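Local coordinates for protein KLLA0E08119p (PDB 3VA7) that probably carries out the biotin- and ATP-dependent carboxylation of urea to urea-1-carboxylate, the opening step of urea breakdown by the allophanate route, at residues E680-Q685 with D689-H694; I745-G750 with W768-L773; A760-A765 with I779-L784. All blocks are in the same frame, centred on the assembly; numbering follows the deposited sequence.

Contact 1 of 3, residues E680-Q685 with D689-H694; sequences EEYIEQ and DKWKVH
Tyr682 turns CG anti to its own main-chain nitrogen (chi1 -172°) and Trp691 sets CG anti to its carbonyl carbon (chi1 -72°), which brings the phenol oxygen to the rim of the indole. The two belong to a helix-to-strand connection in the carboxyltransferase part of the chain, where helix 680-688 runs out into strand 691-698. Tyr682 OH lies in the plane of the indole, at the edge of its six-membered ring, 3.4 Å from Trp691 CH2. The polar partner of that hydroxyl is the carbonyl of Pro707, while Trp691 NE1 bonds to Phe686 O, so the indole is tied back to the helix it follows. At the exit of the helix, Asp689 N gives an i to i+4 bond to Gln685 O (2.8 Å, 165° at the hydrogen), and Asp689 is the first residue to leave helical backbone angles. Its side chain runs beside that of Gln685, both pointing the same way. An alanine in place of Asp689 would remove the carboxylate and probably leave the flank of the Gln685 side chain less covered. Asp689 OD1 lies 4.0 Å from Gln685 CB.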
loop_
_atom_site.group_PDB
_atom_site.type_symbol
_atom_site.label_atom_id
_atom_site.label_comp_id
_atom_site.label_asym_id
_atom_site.label_seq_id
_atom_site.Cartn_x
_atom_site.Cartn_y
_atom_site.Cartn_z
ATOM N N GLU A 680 30.987 22.137 -23.084
ATOM C CA GLU A 680 31.959 21.127 -23.559
ATOM C C GLU A 680 32.829 20.546 -22.463
ATOM O O GLU A 680 32.798 19.344 -22.247
ATOM C CB GLU A 680 32.891 21.718 -24.624
ATOM C CG GLU A 680 32.548 21.401 -26.094
ATOM C CD GLU A 680 32.778 19.944 -26.406
ATOM O OE1 GLU A 680 31.862 19.264 -26.976
ATOM O OE2 GLU A 680 33.891 19.486 -26.028
ATOM N N GLU A 681 33.615 21.381 -21.774
ATOM C CA GLU A 681 34.563 20.836 -20.781
ATOM C C GLU A 681 33.856 20.101 -19.659
ATOM O O GLU A 681 34.338 19.049 -19.186
ATOM C CB GLU A 681 35.609 21.840 -20.257
ATOM C CG GLU A 681 35.121 23.202 -19.818
ATOM C CD GLU A 681 36.130 23.908 -18.879
ATOM O OE1 GLU A 681 36.092 25.168 -18.820
ATOM O OE2 GLU A 681 36.967 23.216 -18.204
ATOM N N TYR A 682 32.694 20.610 -19.256
ATOM C CA TYR A 682 31.964 19.908 -18.214
ATOM C C TYR A 682 31.528 18.480 -18.620
ATOM O O TYR A 682 31.647 17.535 -17.808
ATOM C CB TYR A 682 30.838 20.723 -17.559
ATOM C CG TYR A 682 30.331 19.938 -16.398
ATOM C CD1 TYR A 682 31.102 19.800 -15.242
ATOM C CD2 TYR A 682 29.129 19.231 -16.490
ATOM C CE1 TYR A 682 30.675 19.023 -14.184
ATOM C CE2 TYR A 682 28.685 18.429 -15.419
ATOM C CZ TYR A 682 29.466 18.334 -14.269
ATOM O OH TYR A 682 29.015 17.555 -13.227
ATOM N N ILE A 683 31.059 18.326 -19.866
ATOM C CA ILE A 683 30.841 16.987 -20.448
ATOM C C ILE A 683 32.091 16.077 -20.398
ATOM O O ILE A 683 32.012 14.888 -20.017
ATOM C CB ILE A 683 30.347 17.065 -21.904
ATOM C CG1 ILE A 683 29.148 18.029 -22.010
ATOM C CG2 ILE A 683 30.054 15.668 -22.409
ATOM C CD1 ILE A 683 28.510 18.150 -23.448
ATOM N N GLU A 684 33.239 16.629 -20.786
ATOM C CA GLU A 684 34.508 15.930 -20.595
ATOM C C GLU A 684 34.706 15.585 -19.133
ATOM O O GLU A 684 34.878 14.398 -18.815
ATOM C CB GLU A 684 35.720 16.743 -21.066
ATOM C CG GLU A 684 35.479 17.625 -22.276
ATOM C CD GLU A 684 36.792 18.177 -22.837
ATOM O OE1 GLU A 684 37.864 17.785 -22.289
ATOM O OE2 GLU A 684 36.747 18.980 -23.820
ATOM N N GLN A 685 34.674 16.589 -18.243
ATOM C CA GLN A 685 34.932 16.302 -16.829
ATOM C C GLN A 685 33.965 15.260 -16.327
ATOM O O GLN A 685 34.358 14.446 -15.494
ATOM C CB GLN A 685 34.725 17.486 -15.906
ATOM C CG GLN A 685 35.310 18.805 -16.293
ATOM C CD GLN A 685 35.089 19.799 -15.178
ATOM O OE1 GLN A 685 35.181 19.433 -13.988
ATOM N NE2 GLN A 685 34.796 21.051 -15.536
ATOM N N ASP A 689 36.293 12.560 -14.647
ATOM C CA ASP A 689 36.342 12.410 -13.170
ATOM C C ASP A 689 35.532 11.253 -12.562
ATOM O O ASP A 689 34.653 10.678 -13.223
ATOM C CB ASP A 689 35.995 13.712 -12.454
ATOM C CG ASP A 689 36.838 14.861 -12.939
ATOM O OD1 ASP A 689 36.511 16.028 -12.595
ATOM O OD2 ASP A 689 37.802 14.597 -13.718
ATOM N N LYS A 690 35.887 10.908 -11.323
ATOM C CA LYS A 690 35.190 9.899 -10.580
ATOM C C LYS A 690 34.157 10.571 -9.729
ATOM O O LYS A 690 34.291 11.737 -9.373
ATOM C CB LYS A 690 36.142 9.086 -9.708
ATOM C CG LYS A 690 37.159 8.386 -10.522
ATOM C CD LYS A 690 37.384 6.987 -10.098
ATOM C CE LYS A 690 38.878 6.623 -10.303
ATOM N NZ LYS A 690 39.180 5.203 -9.875
ATOM N N TRP A 691 33.109 9.819 -9.433
ATOM C CA TRP A 691 31.982 10.295 -8.653
ATOM C C TRP A 691 31.931 9.462 -7.392
ATOM O O TRP A 691 32.114 8.239 -7.454
ATOM C CB TRP A 691 30.680 10.080 -9.432
ATOM C CG TRP A 691 30.537 11.021 -10.595
ATOM C CD1 TRP A 691 30.898 10.794 -11.927
ATOM C CD2 TRP A 691 30.020 12.347 -10.540
ATOM N NE1 TRP A 691 30.617 11.907 -12.674
ATOM C CE2 TRP A 691 30.084 12.876 -11.857
ATOM C CE3 TRP A 691 29.502 13.135 -9.513
ATOM C CZ2 TRP A 691 29.653 14.167 -12.161
ATOM C CZ3 TRP A 691 29.093 14.426 -9.802
ATOM C CH2 TRP A 691 29.162 14.932 -11.119
ATOM N N LYS A 692 31.659 10.128 -6.264
ATOM C CA LYS A 692 31.556 9.466 -4.978
ATOM C C LYS A 692 30.072 9.287 -4.601
ATOM O O LYS A 692 29.290 10.234 -4.717
ATOM C CB LYS A 692 32.289 10.326 -3.961
ATOM C CG LYS A 692 32.707 9.668 -2.650
ATOM C CD LYS A 692 33.900 10.478 -2.087
ATOM C CE LYS A 692 34.794 9.697 -1.080
ATOM N NZ LYS A 692 35.204 8.275 -1.434
ATOM N N VAL A 693 29.697 8.102 -4.154
ATOM C CA VAL A 693 28.347 7.823 -3.718
ATOM C C VAL A 693 27.991 8.455 -2.346
ATOM O O VAL A 693 28.675 8.208 -1.327
ATOM C CB VAL A 693 28.144 6.308 -3.606
ATOM C CG1 VAL A 693 26.690 5.976 -3.158
ATOM C CG2 VAL A 693 28.466 5.657 -4.903
ATOM N N HIS A 694 26.895 9.215 -2.321
ATOM C CA HIS A 694 26.470 10.093 -1.200
ATOM C C HIS A 694 25.565 9.346 -0.211
ATOM O O HIS A 694 24.828 8.415 -0.593
ATOM C CB HIS A 694 25.730 11.261 -1.851
ATOM C CG HIS A 694 25.192 12.305 -0.912
ATOM N ND1 HIS A 694 24.221 12.041 0.034
ATOM C CD2 HIS A 694 25.424 13.642 -0.852
ATOM C CE1 HIS A 694 23.902 13.170 0.652
ATOM N NE2 HIS A 694 24.609 14.154 0.124
#

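Contact 2 of 3, residues I745-G750 with W768-L773; sequences IITCDG and WKVGQL
Val770 pushes its two methyl groups against Ile745 and Thr747, joining the end of strand 742-746 to the short, weakly bonded helix 767-770 packed against the curled sheet of the carboxyltransferase domain, consistent with the cyclophilin-like fold of this family. The tight part centres on Val770 CG1, which approaches three methyl groups. The Thr747 side chain slants across that of Val770, its CG2 3.6 Å from Val770 CG1; Ile745 comes tip to tip with the valine, its CD1 3.9 Å from the same CG1 and its CG2 branch at 4.0 Å. The other branch, Val770 CG2, reaches the same Ile745 CD1. Thr747 can offer a methyl here because its hydroxyl is turned between the backbone nitrogen and the carbonyl carbon (chi1 54°) and bonds to Arg699 O, which satisfies a polar atom in a buried, otherwise apolar contact. Packing thins toward Leu773, whose CD1 comes no closer than 4.5 Å to Ile745 CD1. At the other end the chain turns away from the helix through a type I beta turn, Thr747 to Gly750, where Asp749 forms a salt bridge with Arg699. Ile746, directed away from Val770, touches the bound biotin group, so this strand end has the helix on one flank and the cofactor on the other. The turn is closed by a weak bond from Gly750 N to Thr747 O, 2.8 Å long.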
loop_
_atom_site.group_PDB
_atom_site.type_symbol
_atom_site.label_atom_id
_atom_site.label_comp_id
_atom_site.label_asym_id
_atom_site.label_seq_id
_atom_site.Cartn_x
_atom_site.Cartn_y
_atom_site.Cartn_z
ATOM N N ILE A 745 21.469 9.068 -9.703
ATOM C CA ILE A 745 21.044 8.070 -10.625
ATOM C C ILE A 745 19.641 7.556 -10.315
ATOM O O ILE A 745 19.432 6.937 -9.283
ATOM C CB ILE A 745 21.999 6.874 -10.671
ATOM C CG1 ILE A 745 23.451 7.350 -10.898
ATOM C CG2 ILE A 745 21.532 5.872 -11.783
ATOM C CD1 ILE A 745 24.417 6.265 -10.558
ATOM N N ILE A 746 18.725 7.752 -11.273
ATOM C CA ILE A 746 17.331 7.284 -11.220
ATOM C C ILE A 746 17.236 5.746 -11.245
ATOM O O ILE A 746 17.532 5.117 -12.248
ATOM C CB ILE A 746 16.453 7.934 -12.396
ATOM C CG1 ILE A 746 16.658 9.454 -12.511
ATOM C CG2 ILE A 746 14.978 7.660 -12.222
ATOM C CD1 ILE A 746 16.404 10.126 -11.239
ATOM N N THR A 747 16.790 5.128 -10.170
ATOM C CA THR A 747 16.771 3.673 -10.145
ATOM C C THR A 747 15.337 3.113 -10.106
ATOM O O THR A 747 14.384 3.846 -10.308
ATOM C CB THR A 747 17.576 3.198 -8.935
ATOM O OG1 THR A 747 17.043 3.856 -7.727
ATOM C CG2 THR A 747 19.131 3.499 -9.162
ATOM N N CYS A 748 15.159 1.828 -9.819
ATOM C CA CYS A 748 13.838 1.188 -10.015
ATOM C C CYS A 748 12.645 1.670 -9.172
ATOM O O CYS A 748 11.516 1.376 -9.518
ATOM C CB CYS A 748 13.944 -0.331 -9.953
ATOM S SG CYS A 748 14.488 -0.896 -8.315
ATOM N N ASP A 749 12.878 2.342 -8.048
ATOM C CA ASP A 749 11.761 3.018 -7.328
ATOM C C ASP A 749 11.716 4.506 -7.637
ATOM O O ASP A 749 11.227 5.289 -6.819
ATOM C CB ASP A 749 11.842 2.845 -5.839
ATOM C CG ASP A 749 11.311 1.505 -5.387
ATOM O OD1 ASP A 749 10.690 0.774 -6.228
ATOM O OD2 ASP A 749 11.550 1.186 -4.179
ATOM N N GLY A 750 12.218 4.887 -8.805
ATOM C CA GLY A 750 12.580 6.284 -9.045
ATOM C C GLY A 750 11.558 7.137 -9.780
ATOM O O GLY A 750 10.536 6.608 -10.253
ATOM N N TRP A 768 22.441 -3.001 -12.685
ATOM C CA TRP A 768 22.748 -3.875 -11.565
ATOM C C TRP A 768 23.927 -3.397 -10.762
ATOM O O TRP A 768 23.965 -3.622 -9.591
ATOM C CB TRP A 768 23.025 -5.301 -12.004
ATOM C CG TRP A 768 24.480 -5.561 -12.433
ATOM C CD1 TRP A 768 24.989 -5.480 -13.705
ATOM C CD2 TRP A 768 25.582 -5.941 -11.584
ATOM N NE1 TRP A 768 26.344 -5.779 -13.700
ATOM C CE2 TRP A 768 26.732 -6.073 -12.419
ATOM C CE3 TRP A 768 25.712 -6.180 -10.206
ATOM C CZ2 TRP A 768 27.996 -6.451 -11.919
ATOM C CZ3 TRP A 768 26.964 -6.530 -9.705
ATOM C CH2 TRP A 768 28.096 -6.663 -10.570
ATOM N N LYS A 769 24.892 -2.752 -11.398
ATOM C CA LYS A 769 26.028 -2.203 -10.684
ATOM C C LYS A 769 25.548 -1.176 -9.697
ATOM O O LYS A 769 25.996 -1.169 -8.521
ATOM C CB LYS A 769 27.078 -1.587 -11.625
ATOM C CG LYS A 769 28.005 -2.623 -12.279
ATOM C CD LYS A 769 28.848 -1.996 -13.395
ATOM C CE LYS A 769 29.545 -3.097 -14.117
ATOM N NZ LYS A 769 30.000 -2.711 -15.480
ATOM N N VAL A 770 24.630 -0.321 -10.165
ATOM C CA VAL A 770 24.100 0.769 -9.351
ATOM C C VAL A 770 23.369 0.195 -8.139
ATOM O O VAL A 770 23.452 0.745 -7.044
ATOM C CB VAL A 770 23.236 1.732 -10.195
ATOM C CG1 VAL A 770 22.722 2.908 -9.362
ATOM C CG2 VAL A 770 24.077 2.257 -11.338
ATOM N N GLY A 771 22.735 -0.950 -8.301
ATOM C CA GLY A 771 22.203 -1.682 -7.132
ATOM C C GLY A 771 23.205 -2.274 -6.122
ATOM O O GLY A 771 22.814 -2.943 -5.159
ATOM N N GLN A 772 24.490 -2.049 -6.330
ATOM C CA GLN A 772 25.477 -2.628 -5.430
ATOM C C GLN A 772 26.382 -1.552 -4.863
ATOM O O GLN A 772 27.270 -1.832 -4.031
ATOM C CB GLN A 772 26.272 -3.770 -6.120
ATOM C CG GLN A 772 25.460 -5.052 -6.416
ATOM C CD GLN A 772 24.932 -5.708 -5.156
ATOM O OE1 GLN A 772 25.316 -5.306 -4.072
ATOM N NE2 GLN A 772 24.045 -6.722 -5.283
ATOM N N LEU A 773 26.141 -0.315 -5.306
ATOM C CA LEU A 773 26.810 0.844 -4.744
ATOM C C LEU A 773 26.466 1.058 -3.232
ATOM O O LEU A 773 25.388 0.695 -2.780
ATOM C CB LEU A 773 26.509 2.081 -5.588
ATOM C CG LEU A 773 26.878 2.123 -7.090
ATOM C CD1 LEU A 773 26.517 3.506 -7.697
ATOM C CD2 LEU A 773 28.355 1.783 -7.331
#

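Contact 3 of 3, residues A760-A765 with I779-L784; sequences AVVAEA and IQFVPL. With NA (sodium ion), chain K.
Val762 and Phe781 touch over the intervening strand 662-669, inside the mixed, curled sheet of the carboxyltransferase domain to which their own strands, 756-762 and 778-783, also belong. The apolar contacts are two. Val762 CG2 approaches Phe781 CE1 obliquely at 4.2 Å, and Ala763 CB, just after strand 756-762, meets Leu784 CD2 at 4.4 Å. Val667 of the intervening strand touches both Val762 and Phe781, and Leu792 of helix 786-802 packs on Leu784.

Contacts to the phenyl ring enlarge the core around Phe781. Ile779 CG1 adds aliphatic packing over one face, offset toward its rim, 4.2 Å above the plane; the rings of Trp691 and Phe686 also meet it, the latter nearly parallel.

Backbone bonding ties 760-765 to strand 662-669, Val761 pairing with Thr668 and Ala763 with Gly666, and none of it runs directly between the two segments.

Metal coordination lies just beyond the strand end. Glu764 has CG anti to its backbone nitrogen (chi1 -177°) and an extended chain, which carries the carboxylate outward to a sodium ion, whose site also includes Arg790 and Asp845. A water 2.9 Å from the sodium is a further ligand. The glutamate binds through one oxygen: OE2 is 2.7 Å from the sodium, whereas OE1 stays 4.6 Å from it.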
loop_
_atom_site.group_PDB
_atom_site.type_symbol
_atom_site.label_atom_id
_atom_site.label_comp_id
_atom_site.label_asym_id
_atom_site.label_seq_id
_atom_site.Cartn_x
_atom_site.Cartn_y
_atom_site.Cartn_z
ATOM N N ALA A 760 23.198 11.548 -19.053
ATOM C CA ALA A 760 23.506 10.252 -19.660
ATOM C C ALA A 760 22.570 9.265 -18.963
ATOM O O ALA A 760 21.917 9.667 -17.984
ATOM C CB ALA A 760 24.947 9.876 -19.409
ATOM N N VAL A 761 22.504 8.010 -19.446
ATOM C CA VAL A 761 21.680 6.978 -18.836
ATOM C C VAL A 761 22.421 5.630 -18.772
ATOM O O VAL A 761 22.843 5.067 -19.802
ATOM C CB VAL A 761 20.367 6.737 -19.631
ATOM C CG1 VAL A 761 19.531 5.674 -18.927
ATOM C CG2 VAL A 761 19.565 8.084 -19.885
ATOM N N VAL A 762 22.556 5.110 -17.552
ATOM C CA VAL A 762 23.155 3.852 -17.295
ATOM C C VAL A 762 22.460 2.823 -18.188
ATOM O O VAL A 762 21.187 2.865 -18.353
ATOM C CB VAL A 762 23.002 3.498 -15.802
ATOM C CG1 VAL A 762 23.488 2.078 -15.545
ATOM C CG2 VAL A 762 23.742 4.527 -14.926
ATOM N N ALA A 763 23.254 1.902 -18.776
ATOM C CA ALA A 763 22.662 0.992 -19.745
ATOM C C ALA A 763 21.828 0.005 -18.999
ATOM O O ALA A 763 22.165 -0.359 -17.920
ATOM C CB ALA A 763 23.706 0.294 -20.609
ATOM N N GLU A 764 20.726 -0.421 -19.571
ATOM C CA GLU A 764 19.850 -1.313 -18.861
ATOM C C GLU A 764 20.651 -2.323 -18.046
ATOM O O GLU A 764 20.389 -2.519 -16.847
ATOM C CB GLU A 764 18.968 -2.050 -19.853
ATOM C CG GLU A 764 17.939 -2.967 -19.214
ATOM C CD GLU A 764 16.967 -3.515 -20.235
ATOM O OE1 GLU A 764 16.203 -4.425 -19.876
ATOM O OE2 GLU A 764 16.991 -3.048 -21.418
ATOM N N ALA A 765 21.627 -2.935 -18.721
ATOM C CA ALA A 765 22.327 -4.127 -18.271
ATOM C C ALA A 765 23.451 -3.728 -17.354
ATOM O O ALA A 765 24.097 -4.605 -16.755
ATOM C CB ALA A 765 22.910 -4.859 -19.478
ATOM N N ILE A 779 32.787 5.860 -8.650
ATOM C CA ILE A 779 32.359 5.309 -9.923
ATOM C C ILE A 779 32.848 6.201 -11.012
ATOM O O ILE A 779 33.133 7.386 -10.759
ATOM C CB ILE A 779 30.791 5.136 -10.026
ATOM C CG1 ILE A 779 30.078 6.481 -10.195
ATOM C CG2 ILE A 779 30.215 4.413 -8.796
ATOM C CD1 ILE A 779 28.551 6.394 -10.010
ATOM N N GLN A 780 32.930 5.652 -12.221
ATOM C CA GLN A 780 33.238 6.426 -13.428
ATOM C C GLN A 780 32.322 5.918 -14.505
ATOM O O GLN A 780 32.157 4.692 -14.705
ATOM C CB GLN A 780 34.678 6.211 -13.883
ATOM C CG GLN A 780 35.096 7.138 -15.006
ATOM C CD GLN A 780 36.535 6.897 -15.486
ATOM O OE1 GLN A 780 37.103 5.800 -15.317
ATOM N NE2 GLN A 780 37.124 7.920 -16.098
ATOM N N PHE A 781 31.701 6.870 -15.185
ATOM C CA PHE A 781 30.770 6.557 -16.266
ATOM C C PHE A 781 31.500 6.411 -17.571
ATOM O O PHE A 781 32.280 7.250 -17.998
ATOM C CB PHE A 781 29.692 7.638 -16.361
ATOM C CG PHE A 781 28.800 7.701 -15.157
ATOM C CD1 PHE A 781 28.022 6.588 -14.795
ATOM C CD2 PHE A 781 28.726 8.870 -14.390
ATOM C CE1 PHE A 781 27.206 6.628 -13.690
ATOM C CE2 PHE A 781 27.889 8.925 -13.260
ATOM C CZ PHE A 781 27.136 7.807 -12.892
ATOM N N VAL A 782 31.220 5.332 -18.228
ATOM C CA VAL A 782 32.011 4.933 -19.361
ATOM C C VAL A 782 31.037 4.932 -20.569
ATOM O O VAL A 782 29.970 4.295 -20.521
ATOM C CB VAL A 782 32.604 3.568 -18.948
ATOM C CG1 VAL A 782 31.965 2.452 -19.634
ATOM C CG2 VAL A 782 34.108 3.575 -19.055
ATOM N N PRO A 783 31.336 5.721 -21.618
ATOM C CA PRO A 783 30.411 5.797 -22.769
ATOM C C PRO A 783 30.340 4.506 -23.574
ATOM O O PRO A 783 31.328 3.771 -23.754
ATOM C CB PRO A 783 30.980 6.921 -23.622
ATOM C CG PRO A 783 32.398 6.968 -23.247
ATOM C CD PRO A 783 32.585 6.457 -21.857
ATOM N N LEU A 784 29.143 4.227 -24.038
ATOM C CA LEU A 784 28.821 2.961 -24.622
ATOM C C LEU A 784 27.813 3.307 -25.743
ATOM O O LEU A 784 26.939 4.220 -25.564
ATOM C CB LEU A 784 28.184 2.094 -23.557
ATOM C CG LEU A 784 28.830 0.847 -22.959
ATOM C CD1 LEU A 784 30.218 1.093 -22.455
ATOM C CD2 LEU A 784 27.906 0.206 -21.893
HETATM NA NA NA K . 18.054 -3.146 -23.919
HETATM O O HOH W 1 15.592 -4.657 -23.387
#

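All three contacts fall within the carboxyltransferase A and B region and reach one curled sheet. Contact 1 is complete before the others begin, whereas contacts 2 and 3 interleave: 745-750, 760-765, 768-773, then 779-784. Contact 3 lies nearer to each of the others than they do to one another, its centre about 13 Å from that of contact 1 and 12 Å from that of contact 2, while those two are about 18 Å apart. Strands 691-698 and 778-783 are neighbours, with a probable hydrogen bond from Ile779 N to Trp691 O (2.7 Å), and Ile745 CD1 packs on Phe781 CZ. These touches suggest a largely apolar path from helix 680-688 through Trp691, Phe781 and Ile745 to the strand end beside the biotin pocket.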